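Local coordinates for protein cytosolic phospholipase A2 delta (Homo sapiens, PDB 5IZ5) that hydrolyses glycerophospholipids at the sn-2 position in a calcium-dependent manner, with a preference for linoleic acid there, at residues 156-161 with 614-619; 21-26 with 85-90; 495-500 with 640-645; 163-168 with 509-514. The protein carries 3 engineered substitutions. One frame throughout, in Å; residues are numbered along the deposited sequence.

Overall arrangement
Interactions 1, 2 and 4 cluster where the N-terminal C2 domain, strand 160-172 and the catalytic region come together; interaction 3 lies nearer the centre of the chain. Interaction 1 is in the middle, about 10, 11 and 16 Å (centre to centre) from interactions 2, 3 and 4, and touches all three. Interactions 1, 2 and 4 all reach one large antiparallel sheet, and strand 160-172 serves both 1 and 4. Along the chain, interaction 2 closes first, within the C2 domain. Interaction 4 is nested inside the loop closed by interaction 1, while interaction 3 alternates with both. Residues far apart in sequence thereby join the C2 sheet to the phospholipase region.

Interaction 1 (156-161 with 614-619); sequences TNKVIV and QLHQDY
A short antiparallel ladder sets Ile160 and Val161 of strand 160-172 against Leu615 and Gln614 of strand 614-615, so that the catalytic region adds a strand to the sheet containing strands of the N-terminal C2 domain. Val161 and Gln614 form the hydrogen-bonded pair: Val161 N gives to Gln614 O (2.6 Å) and Gln614 N to Val161 O (3.0 Å). Ile160 and Leu615 form the non-hydrogen-bonded pair, their CD1 atoms 4.0 Å apart. The ladder closes with His616 N to Val159 O (2.8 Å), a straight bond whose donor stands above the carbonyl plane.

His616 then turns its side chain onto 156-161. His616 CB comes within 3.4 Å of Lys158 O; CG, anti to the backbone N (chi1 -163°), also faces that oxygen, and His616 CD2 lies 3.7 Å from Val161 CG2. Lys158 CA makes an off-centre CH-pi contact with the imidazole. Asp618 N donates in the ring plane to His616 ND1 (3.3 Å) inside the type I turn 616-619, a bond that would restrain the ring's rotation. His616 NE2 is buried without a polar partner in the model. On the other segment, Asn157 OD1 accepts from both Val159 N and Ile160 N, an Asx turn that shapes the approach to the strand.

Gln614 is held at its tip by Thr57 O and Arg163 NH1, and Tyr619 OH bonds to Asp634 O. Backbone bonds from Leu615 to Lys89 and from Gln617 to Gln87 join 614-619 to the loop between strands 75-85 and 91-98, while Asn157 and Ile160 pack on strand 285-286.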
# COMPACT_ATOMS: atom_id res chain seq x y z
N THR B 156 -18.26 -10.51 2.34
CA THR B 156 -16.94 -10.79 2.94
C THR B 156 -16.02 -11.66 2.09
O THR B 156 -16.47 -12.37 1.20
CB THR B 156 -17.06 -11.61 4.23
OG1 THR B 156 -18.43 -11.78 4.59
CG2 THR B 156 -16.30 -10.98 5.31
N ASN B 157 -14.73 -11.62 2.42
CA ASN B 157 -13.77 -12.65 2.02
C ASN B 157 -13.27 -13.41 3.27
O ASN B 157 -12.22 -14.05 3.23
CB ASN B 157 -12.59 -12.05 1.26
CG ASN B 157 -11.85 -11.00 2.06
OD1 ASN B 157 -12.07 -10.84 3.27
ND2 ASN B 157 -10.95 -10.29 1.40
N LYS B 158 -14.02 -13.28 4.37
CA LYS B 158 -13.73 -13.91 5.67
C LYS B 158 -12.63 -13.21 6.50
O LYS B 158 -12.31 -13.68 7.59
CB LYS B 158 -13.43 -15.41 5.53
CG LYS B 158 -14.55 -16.20 4.87
CD LYS B 158 -15.87 -16.05 5.61
CE LYS B 158 -16.95 -16.90 4.95
NZ LYS B 158 -17.83 -17.61 5.91
N VAL B 159 -12.08 -12.11 5.99
CA VAL B 159 -11.20 -11.27 6.82
C VAL B 159 -11.70 -9.82 6.84
O VAL B 159 -11.79 -9.22 7.90
CB VAL B 159 -9.68 -11.40 6.49
CG1 VAL B 159 -9.41 -12.60 5.59
CG2 VAL B 159 -9.10 -10.12 5.93
N ILE B 160 -12.08 -9.29 5.68
CA ILE B 160 -12.71 -7.98 5.58
C ILE B 160 -14.20 -8.17 5.35
O ILE B 160 -14.58 -9.03 4.57
CB ILE B 160 -12.15 -7.20 4.36
CG1 ILE B 160 -10.73 -6.68 4.64
CG2 ILE B 160 -13.08 -6.08 3.91
CD1 ILE B 160 -10.60 -5.72 5.81
N VAL B 161 -15.01 -7.33 5.99
CA VAL B 161 -16.47 -7.34 5.85
C VAL B 161 -16.97 -5.98 5.37
O VAL B 161 -16.63 -4.93 5.94
CB VAL B 161 -17.17 -7.62 7.19
CG1 VAL B 161 -18.69 -7.56 7.04
CG2 VAL B 161 -16.76 -8.97 7.75
N GLN B 614 -14.81 -3.35 7.72
CA GLN B 614 -14.61 -3.87 9.06
C GLN B 614 -14.01 -5.27 9.05
O GLN B 614 -14.10 -5.99 8.06
CB GLN B 614 -15.94 -3.84 9.82
CG GLN B 614 -16.64 -2.48 9.72
CD GLN B 614 -17.88 -2.37 10.58
OE1 GLN B 614 -18.41 -3.38 11.05
NE2 GLN B 614 -18.35 -1.14 10.80
N LEU B 615 -13.39 -5.66 10.16
CA LEU B 615 -12.74 -6.96 10.25
C LEU B 615 -13.75 -8.04 10.62
O LEU B 615 -14.58 -7.84 11.50
CB LEU B 615 -11.60 -6.94 11.28
CG LEU B 615 -10.30 -6.21 10.93
CD1 LEU B 615 -9.77 -6.67 9.58
CD2 LEU B 615 -10.48 -4.70 10.95
N HIS B 616 -13.63 -9.19 9.96
CA HIS B 616 -14.50 -10.34 10.24
C HIS B 616 -14.20 -10.87 11.64
O HIS B 616 -13.08 -10.74 12.13
CB HIS B 616 -14.26 -11.43 9.19
CG HIS B 616 -15.33 -12.46 9.13
ND1 HIS B 616 -15.42 -13.50 10.03
CD2 HIS B 616 -16.36 -12.62 8.27
CE1 HIS B 616 -16.47 -14.25 9.74
NE2 HIS B 616 -17.05 -13.74 8.67
N GLN B 617 -15.20 -11.45 12.28
CA GLN B 617 -15.04 -11.98 13.65
C GLN B 617 -13.89 -12.97 13.79
O GLN B 617 -13.19 -12.98 14.80
CB GLN B 617 -16.35 -12.62 14.12
CG GLN B 617 -16.31 -13.27 15.50
CD GLN B 617 -15.90 -12.33 16.63
OE1 GLN B 617 -15.08 -12.69 17.46
NE2 GLN B 617 -16.48 -11.13 16.67
N ASP B 618 -13.65 -13.78 12.77
CA ASP B 618 -12.54 -14.72 12.85
C ASP B 618 -11.45 -14.43 11.82
O ASP B 618 -10.76 -15.34 11.34
CB ASP B 618 -12.99 -16.20 12.89
CG ASP B 618 -14.22 -16.47 12.08
OD1 ASP B 618 -15.33 -16.61 12.64
OD2 ASP B 618 -14.05 -16.56 10.86
N TYR B 619 -11.25 -13.14 11.52
CA TYR B 619 -10.17 -12.70 10.63
C TYR B 619 -8.80 -13.29 11.02
O TYR B 619 -8.01 -13.66 10.15
CB TYR B 619 -10.08 -11.16 10.56
CG TYR B 619 -9.39 -10.52 11.74
CD1 TYR B 619 -10.04 -10.40 12.97
CD2 TYR B 619 -8.11 -10.01 11.63
CE1 TYR B 619 -9.41 -9.80 14.05
CE2 TYR B 619 -7.47 -9.41 12.70
CZ TYR B 619 -8.13 -9.31 13.91
OH TYR B 619 -7.50 -8.71 14.97

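Interaction 2 (21-26 with 85-90); sequences EASTCW and QSQVKN
Gln85 sends CG anti to its backbone N (chi1 174°) and then bends at chi2 (49°), while Ser23 holds OG anti to its own N (chi1 -180°); the side-chain amide and the hydroxyl meet between strand 21-36 and the type I turn 85-88. Both elements belong to the C2 domain, where the turn leads out of strand 75-85. Ser23 OG donates to Gln85 OE1 (2.7 Å), and the same oxygen takes Gln87 N in its carbonyl plane, on a lone pair (3.1 Å). At the other end of the amide, Gln85 NE2 gives to Ser23 O (3.1 Å), arriving from above that carbonyl plane, and also bonds to Glu152 OE1. Gripped at both ends, the amide is fixed in rotation. An alanine here would probably leave Ser23 OG and Gln87 N without this shared acceptor and let the turn shift against strand 21-36. The backbone Gln85 O is itself held from opposite faces of its plane by Val88 N and Asn90 ND2.

Farther toward the start of the strand, Gln87 CG packs 3.2 Å from Ser23 OG, and Gln87 NE2 makes a weak bond to Glu21 OE2 (3.4 Å), the side chains of Gln87 and Glu21 crossing at about a right angle. Toward Trp26 the contact is CH-pi: Ser86 CB sits over one face of the indole, 4.1 Å from the centroid of the six-membered ring.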
# COMPACT_ATOMS: atom_id res chain seq x y z
N GLU B 21 -23.74 -12.75 1.93
CA GLU B 21 -24.09 -13.47 3.15
C GLU B 21 -25.13 -12.72 4.00
O GLU B 21 -25.04 -11.51 4.16
CB GLU B 21 -22.81 -13.69 3.97
CG GLU B 21 -23.00 -14.45 5.27
CD GLU B 21 -21.69 -14.66 6.02
OE1 GLU B 21 -20.66 -14.91 5.37
OE2 GLU B 21 -21.71 -14.58 7.26
N ALA B 22 -26.11 -13.45 4.52
CA ALA B 22 -27.13 -12.90 5.41
C ALA B 22 -26.77 -13.25 6.84
O ALA B 22 -26.55 -14.42 7.15
CB ALA B 22 -28.51 -13.46 5.06
N SER B 23 -26.70 -12.25 7.71
CA SER B 23 -26.42 -12.47 9.13
C SER B 23 -27.20 -11.52 10.04
O SER B 23 -27.21 -10.32 9.81
CB SER B 23 -24.93 -12.29 9.39
OG SER B 23 -24.66 -12.51 10.76
N THR B 24 -27.83 -12.06 11.08
CA THR B 24 -28.69 -11.28 11.98
C THR B 24 -27.94 -10.57 13.12
O THR B 24 -26.99 -11.11 13.68
CB THR B 24 -29.81 -12.18 12.54
OG1 THR B 24 -30.92 -11.38 12.99
CG2 THR B 24 -29.33 -13.05 13.68
N CYS B 25 -28.39 -9.35 13.46
CA CYS B 25 -27.77 -8.54 14.52
C CYS B 25 -28.40 -8.78 15.90
O CYS B 25 -29.55 -9.18 16.01
CB CYS B 25 -27.86 -7.05 14.18
SG CYS B 25 -26.96 -6.59 12.66
N TRP B 26 -27.62 -8.53 16.95
CA TRP B 26 -28.10 -8.57 18.33
C TRP B 26 -28.16 -7.16 18.89
O TRP B 26 -27.53 -6.25 18.34
CB TRP B 26 -27.17 -9.41 19.20
CG TRP B 26 -27.03 -10.85 18.75
CD1 TRP B 26 -27.95 -11.59 18.06
CD2 TRP B 26 -25.91 -11.73 18.98
NE1 TRP B 26 -27.47 -12.86 17.83
CE2 TRP B 26 -26.22 -12.97 18.38
CE3 TRP B 26 -24.67 -11.58 19.62
CZ2 TRP B 26 -25.34 -14.06 18.41
CZ3 TRP B 26 -23.79 -12.66 19.65
CH2 TRP B 26 -24.13 -13.89 19.05
N GLN B 85 -23.37 -6.68 15.08
CA GLN B 85 -23.25 -7.73 14.06
C GLN B 85 -22.23 -8.76 14.53
O GLN B 85 -21.05 -8.46 14.67
CB GLN B 85 -22.83 -7.11 12.72
CG GLN B 85 -22.54 -8.08 11.59
CD GLN B 85 -23.61 -9.13 11.40
OE1 GLN B 85 -23.42 -10.30 11.74
NE2 GLN B 85 -24.75 -8.73 10.86
N SER B 86 -22.70 -9.98 14.79
CA SER B 86 -21.86 -11.04 15.34
C SER B 86 -20.71 -11.47 14.42
O SER B 86 -19.70 -11.98 14.89
CB SER B 86 -22.71 -12.27 15.68
OG SER B 86 -23.33 -12.80 14.51
N GLN B 87 -20.86 -11.26 13.12
CA GLN B 87 -19.85 -11.66 12.13
C GLN B 87 -18.66 -10.71 11.97
O GLN B 87 -17.71 -11.02 11.22
CB GLN B 87 -20.51 -11.83 10.77
CG GLN B 87 -21.49 -12.98 10.66
CD GLN B 87 -20.93 -14.29 11.17
OE1 GLN B 87 -21.06 -14.60 12.35
NE2 GLN B 87 -20.29 -15.07 10.30
N VAL B 88 -18.68 -9.56 12.65
CA VAL B 88 -17.52 -8.67 12.63
C VAL B 88 -16.87 -8.59 13.99
O VAL B 88 -17.47 -8.93 15.01
CB VAL B 88 -17.83 -7.24 12.11
CG1 VAL B 88 -18.41 -7.29 10.71
CG2 VAL B 88 -18.77 -6.47 13.04
N LYS B 89 -15.61 -8.17 14.00
CA LYS B 89 -14.91 -7.90 15.25
C LYS B 89 -15.39 -6.57 15.81
O LYS B 89 -15.33 -5.54 15.14
CB LYS B 89 -13.40 -7.90 15.05
CG LYS B 89 -12.67 -8.64 16.16
CD LYS B 89 -12.91 -10.14 16.15
CE LYS B 89 -12.78 -10.76 17.54
NZ LYS B 89 -11.70 -10.25 18.41
N ASN B 90 -15.87 -6.61 17.05
CA ASN B 90 -16.42 -5.45 17.71
C ASN B 90 -15.61 -5.14 18.95
O ASN B 90 -15.59 -5.93 19.90
CB ASN B 90 -17.87 -5.72 18.11
CG ASN B 90 -18.78 -5.85 16.91
OD1 ASN B 90 -18.95 -4.90 16.14
ND2 ASN B 90 -19.38 -7.03 16.73

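Interaction 3 (495-500 with 640-645); sequences LKYGAF and LTPKEP
Tyr497 reaches across to Thr641 with one direct hydrogen bond, Thr641 N to Tyr497 OH (3.3 Å, 164° at the hydrogen). The polar network continues through Glu483 of strand 482-487: its OE1 bonds to Tyr497 OH and forms a salt bridge with Lys496 NZ, and its OE2 bonds to Thr641 OG1. Lys496 NZ has Asp634 OD1 as a second partner. The lysine is likely to favour the ionised form of Glu483.

Lys496 and Tyr497 leave the connection between strands 492-494 and 499-501, which pair as a hairpin in the mixed sheet of the catalytic domain. Gly498 and Ala499 both face Phe494 there in a G1 beta bulge; Gly498 has a positive phi (59°). Tyr497 is just before the bulge, and its CG, anti to the carbonyl carbon (chi1 -59°), starts the ring toward 640-645.

Carbon contacts line the outer part of the phenol. Pro642 CD lies 4.0 Å from Tyr497 CZ, approaching obliquely, and Thr641 CB is 3.9 Å from Tyr497 CE2. Leu640 CD1 comes to the ring edge, 4.3 Å from Tyr497 CE1. Leu640 CB packs against the hydroxyl, 3.8 Å from Tyr497 OH. Within its own segment, Lys496 CD rests over one ring face toward the rim. A phenylalanine in place of Tyr497 would probably leave Thr641 N without its acceptor and Glu483 short of one of its partners.

Inside 640-645, Glu644 N bonds back to Thr641 O (2.9 Å), holding the turn that begins at Thr641.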
# COMPACT_ATOMS: atom_id res chain seq x y z
N LEU B 495 -2.16 -7.68 0.13
CA LEU B 495 -2.07 -9.14 0.22
C LEU B 495 -2.69 -9.66 1.53
O LEU B 495 -3.43 -10.64 1.54
CB LEU B 495 -0.60 -9.59 0.08
CG LEU B 495 0.10 -9.26 -1.25
CD1 LEU B 495 1.59 -9.62 -1.19
CD2 LEU B 495 -0.56 -9.96 -2.43
N LYS B 496 -2.44 -8.97 2.64
CA LYS B 496 -2.96 -9.38 3.95
C LYS B 496 -4.50 -9.39 4.04
O LYS B 496 -5.09 -10.28 4.67
CB LYS B 496 -2.39 -8.46 5.04
CG LYS B 496 -2.71 -8.82 6.49
CD LYS B 496 -2.81 -7.57 7.38
CE LYS B 496 -1.48 -7.05 7.83
NZ LYS B 496 -1.65 -6.13 8.98
N TYR B 497 -5.16 -8.41 3.43
CA TYR B 497 -6.62 -8.24 3.58
C TYR B 497 -7.43 -8.80 2.41
O TYR B 497 -8.68 -8.83 2.46
CB TYR B 497 -6.97 -6.76 3.77
CG TYR B 497 -6.33 -6.08 4.96
CD1 TYR B 497 -6.72 -6.37 6.25
CD2 TYR B 497 -5.36 -5.11 4.78
CE1 TYR B 497 -6.13 -5.74 7.34
CE2 TYR B 497 -4.77 -4.47 5.85
CZ TYR B 497 -5.16 -4.79 7.13
OH TYR B 497 -4.58 -4.15 8.20
N GLY B 498 -6.74 -9.22 1.35
CA GLY B 498 -7.41 -9.76 0.17
C GLY B 498 -8.37 -8.76 -0.45
O GLY B 498 -9.51 -9.09 -0.78
N ALA B 499 -7.90 -7.53 -0.64
CA ALA B 499 -8.76 -6.43 -1.05
C ALA B 499 -8.03 -5.56 -2.05
O ALA B 499 -6.93 -5.08 -1.78
CB ALA B 499 -9.18 -5.61 0.17
N PHE B 500 -8.64 -5.37 -3.21
CA PHE B 500 -7.97 -4.78 -4.35
C PHE B 500 -8.89 -3.84 -5.12
O PHE B 500 -10.11 -3.99 -5.12
CB PHE B 500 -7.46 -5.89 -5.29
CG PHE B 500 -6.29 -6.68 -4.74
CD1 PHE B 500 -5.00 -6.42 -5.18
CD2 PHE B 500 -6.49 -7.69 -3.81
CE1 PHE B 500 -3.92 -7.14 -4.67
CE2 PHE B 500 -5.42 -8.42 -3.30
CZ PHE B 500 -4.13 -8.14 -3.73
N LEU B 640 -6.29 -1.74 13.10
CA LEU B 640 -5.86 -2.15 11.76
C LEU B 640 -6.17 -1.11 10.69
O LEU B 640 -6.83 -0.11 10.97
CB LEU B 640 -6.46 -3.52 11.40
CG LEU B 640 -5.91 -4.70 12.20
CD1 LEU B 640 -6.41 -6.02 11.63
CD2 LEU B 640 -4.39 -4.71 12.24
N THR B 641 -5.71 -1.35 9.46
CA THR B 641 -5.78 -0.34 8.39
C THR B 641 -7.19 0.04 7.87
O THR B 641 -7.39 1.19 7.45
CB THR B 641 -4.88 -0.76 7.19
OG1 THR B 641 -3.52 -0.85 7.63
CG2 THR B 641 -4.95 0.24 6.04
N PRO B 642 -8.16 -0.90 7.89
CA PRO B 642 -9.47 -0.58 7.32
C PRO B 642 -10.10 0.71 7.85
O PRO B 642 -10.74 1.43 7.10
CB PRO B 642 -10.32 -1.80 7.69
CG PRO B 642 -9.34 -2.91 7.68
CD PRO B 642 -8.10 -2.31 8.29
N LYS B 643 -9.88 1.01 9.13
CA LYS B 643 -10.46 2.20 9.73
C LYS B 643 -9.73 3.51 9.43
O LYS B 643 -10.22 4.57 9.79
CB LYS B 643 -10.75 1.97 11.22
CG LYS B 643 -10.15 2.91 12.25
CD LYS B 643 -8.74 2.52 12.65
CE LYS B 643 -8.17 3.54 13.62
NZ LYS B 643 -6.74 3.26 13.93
N GLU B 644 -8.59 3.46 8.73
CA GLU B 644 -7.85 4.68 8.41
C GLU B 644 -8.40 5.33 7.14
O GLU B 644 -8.67 4.65 6.14
CB GLU B 644 -6.36 4.37 8.26
CG GLU B 644 -5.75 3.71 9.49
CD GLU B 644 -5.59 4.66 10.67
OE1 GLU B 644 -5.20 4.19 11.74
OE2 GLU B 644 -5.86 5.88 10.55
N PRO B 645 -8.58 6.66 7.17
CA PRO B 645 -8.89 7.38 5.93
C PRO B 645 -7.74 7.41 4.93
O PRO B 645 -7.99 7.57 3.74
CB PRO B 645 -9.20 8.82 6.40
CG PRO B 645 -9.35 8.76 7.87
CD PRO B 645 -8.66 7.53 8.36

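Interaction 4 (163-168 with 509-514); sequences RELSCL and EFFMGR
Leu165 is embraced by three side chains of 509-514. Leu165 CD1 touches Phe511 CE1 (3.7 Å) and Met512 CB (3.9 Å), Leu165 CD2 meets Arg514 CD (3.7 Å), and Leu165 CB lies over the centre of one guanidinium face of Arg514, the two side chains sliding past each other in opposite directions. Beside it, Met512, with CG anti to its backbone N, bends at chi2 (71°) and places SD at Arg163 N, which makes a weak hydrogen bond to Met512 SD (3.3 Å); Met512 CE packs against Arg163 CB (3.8 Å).

Leu165 lies on strand 160-172 of the large antiparallel sheet, onto which the 509-517 hairpin of the catalytic region packs. A type I' turn, 511-514, closes this hairpin, with Met512 and Gly513 in its positive-phi positions. It is tied by Phe511 N to Arg514 O and Arg514 N to Phe511 O. Met512 CB also leans on a face of the Phe511 ring, toward its rim.

Further out, the guanidinium is positioned by Arg514 NH1 donating to Met512 O (3.2 Å) and Arg514 NH2 to Pro279 O. Leu165 is fixed by backbone bonding to Cys278, whose sulphur forms the disulfide with Cys167, and Arg163 NE by a salt bridge to Glu152 OE2.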
# COMPACT_ATOMS: atom_id res chain seq x y z
N ARG B 163 -20.21 -3.98 5.40
CA ARG B 163 -21.50 -3.91 6.08
C ARG B 163 -22.56 -3.44 5.09
O ARG B 163 -22.24 -2.76 4.11
CB ARG B 163 -21.43 -2.93 7.25
CG ARG B 163 -20.38 -3.28 8.30
CD ARG B 163 -20.68 -4.60 8.98
NE ARG B 163 -21.98 -4.57 9.66
CZ ARG B 163 -22.18 -4.14 10.91
NH1 ARG B 163 -21.17 -3.72 11.67
NH2 ARG B 163 -23.42 -4.15 11.41
N GLU B 164 -23.82 -3.80 5.35
CA GLU B 164 -24.92 -3.34 4.50
C GLU B 164 -25.00 -1.82 4.55
O GLU B 164 -24.93 -1.23 5.63
CB GLU B 164 -26.26 -3.94 4.95
CG GLU B 164 -27.39 -3.67 3.98
CD GLU B 164 -28.73 -4.23 4.45
OE1 GLU B 164 -29.77 -3.66 4.07
OE2 GLU B 164 -28.75 -5.25 5.18
N LEU B 165 -25.12 -1.18 3.39
CA LEU B 165 -25.07 0.28 3.31
C LEU B 165 -26.41 0.81 2.83
O LEU B 165 -26.97 0.30 1.86
CB LEU B 165 -23.97 0.75 2.34
CG LEU B 165 -23.11 1.94 2.76
CD1 LEU B 165 -22.39 1.64 4.06
CD2 LEU B 165 -22.12 2.26 1.66
N SER B 166 -26.91 1.82 3.53
CA SER B 166 -28.06 2.59 3.07
C SER B 166 -27.60 3.94 2.54
O SER B 166 -26.55 4.45 2.93
CB SER B 166 -29.06 2.77 4.20
OG SER B 166 -29.56 1.52 4.64
N CYS B 167 -28.39 4.48 1.63
CA CYS B 167 -28.08 5.73 0.97
C CYS B 167 -29.29 6.67 1.15
O CYS B 167 -30.43 6.25 0.94
CB CYS B 167 -27.83 5.48 -0.53
SG CYS B 167 -26.35 4.58 -1.16
N LEU B 168 -29.06 7.91 1.58
CA LEU B 168 -30.16 8.87 1.76
C LEU B 168 -29.93 10.16 0.99
O LEU B 168 -28.91 10.82 1.17
CB LEU B 168 -30.45 9.06 3.25
CG LEU B 168 -30.57 10.36 4.07
CD1 LEU B 168 -30.79 11.66 3.32
CD2 LEU B 168 -31.68 10.15 5.09
N GLU B 509 -11.34 8.14 -3.45
CA GLU B 509 -11.89 8.07 -2.10
C GLU B 509 -13.00 7.03 -2.04
O GLU B 509 -13.85 6.97 -2.92
CB GLU B 509 -12.41 9.45 -1.67
CG GLU B 509 -11.29 10.45 -1.46
CD GLU B 509 -11.76 11.88 -1.29
OE1 GLU B 509 -12.99 12.11 -1.21
OE2 GLU B 509 -10.90 12.78 -1.25
N PHE B 510 -12.98 6.23 -0.98
CA PHE B 510 -13.88 5.11 -0.84
C PHE B 510 -14.51 5.11 0.53
O PHE B 510 -13.98 5.69 1.48
CB PHE B 510 -13.10 3.79 -0.98
CG PHE B 510 -12.59 3.52 -2.37
CD1 PHE B 510 -13.24 2.62 -3.20
CD2 PHE B 510 -11.45 4.16 -2.84
CE1 PHE B 510 -12.76 2.36 -4.47
CE2 PHE B 510 -10.97 3.89 -4.11
CZ PHE B 510 -11.62 2.99 -4.92
N PHE B 511 -15.65 4.42 0.62
CA PHE B 511 -16.27 4.11 1.90
C PHE B 511 -17.02 2.78 1.83
O PHE B 511 -17.88 2.58 0.97
CB PHE B 511 -17.23 5.21 2.34
CG PHE B 511 -17.92 4.91 3.64
CD1 PHE B 511 -19.28 4.59 3.67
CD2 PHE B 511 -17.21 4.91 4.82
CE1 PHE B 511 -19.91 4.30 4.87
CE2 PHE B 511 -17.83 4.62 6.03
CZ PHE B 511 -19.18 4.31 6.05
N MET B 512 -16.68 1.87 2.73
CA MET B 512 -17.28 0.54 2.79
C MET B 512 -17.25 -0.17 1.44
O MET B 512 -18.22 -0.84 1.05
CB MET B 512 -18.71 0.62 3.32
CG MET B 512 -19.26 -0.68 3.88
SD MET B 512 -18.49 -1.13 5.42
CE MET B 512 -19.20 0.07 6.54
N GLY B 513 -16.14 -0.03 0.73
CA GLY B 513 -15.94 -0.71 -0.53
C GLY B 513 -16.54 -0.02 -1.73
O GLY B 513 -16.32 -0.46 -2.85
N ARG B 514 -17.30 1.06 -1.50
CA ARG B 514 -17.88 1.85 -2.59
C ARG B 514 -17.03 3.06 -2.92
O ARG B 514 -16.44 3.69 -2.04
CB ARG B 514 -19.29 2.34 -2.24
CG ARG B 514 -20.39 1.31 -2.42
CD ARG B 514 -20.56 0.46 -1.19
NE ARG B 514 -21.75 -0.39 -1.27
CZ ARG B 514 -22.07 -1.32 -0.38
NH1 ARG B 514 -21.28 -1.54 0.67
NH2 ARG B 514 -23.18 -2.04 -0.53
O HOH W 1 -22.03 -3.61 1.82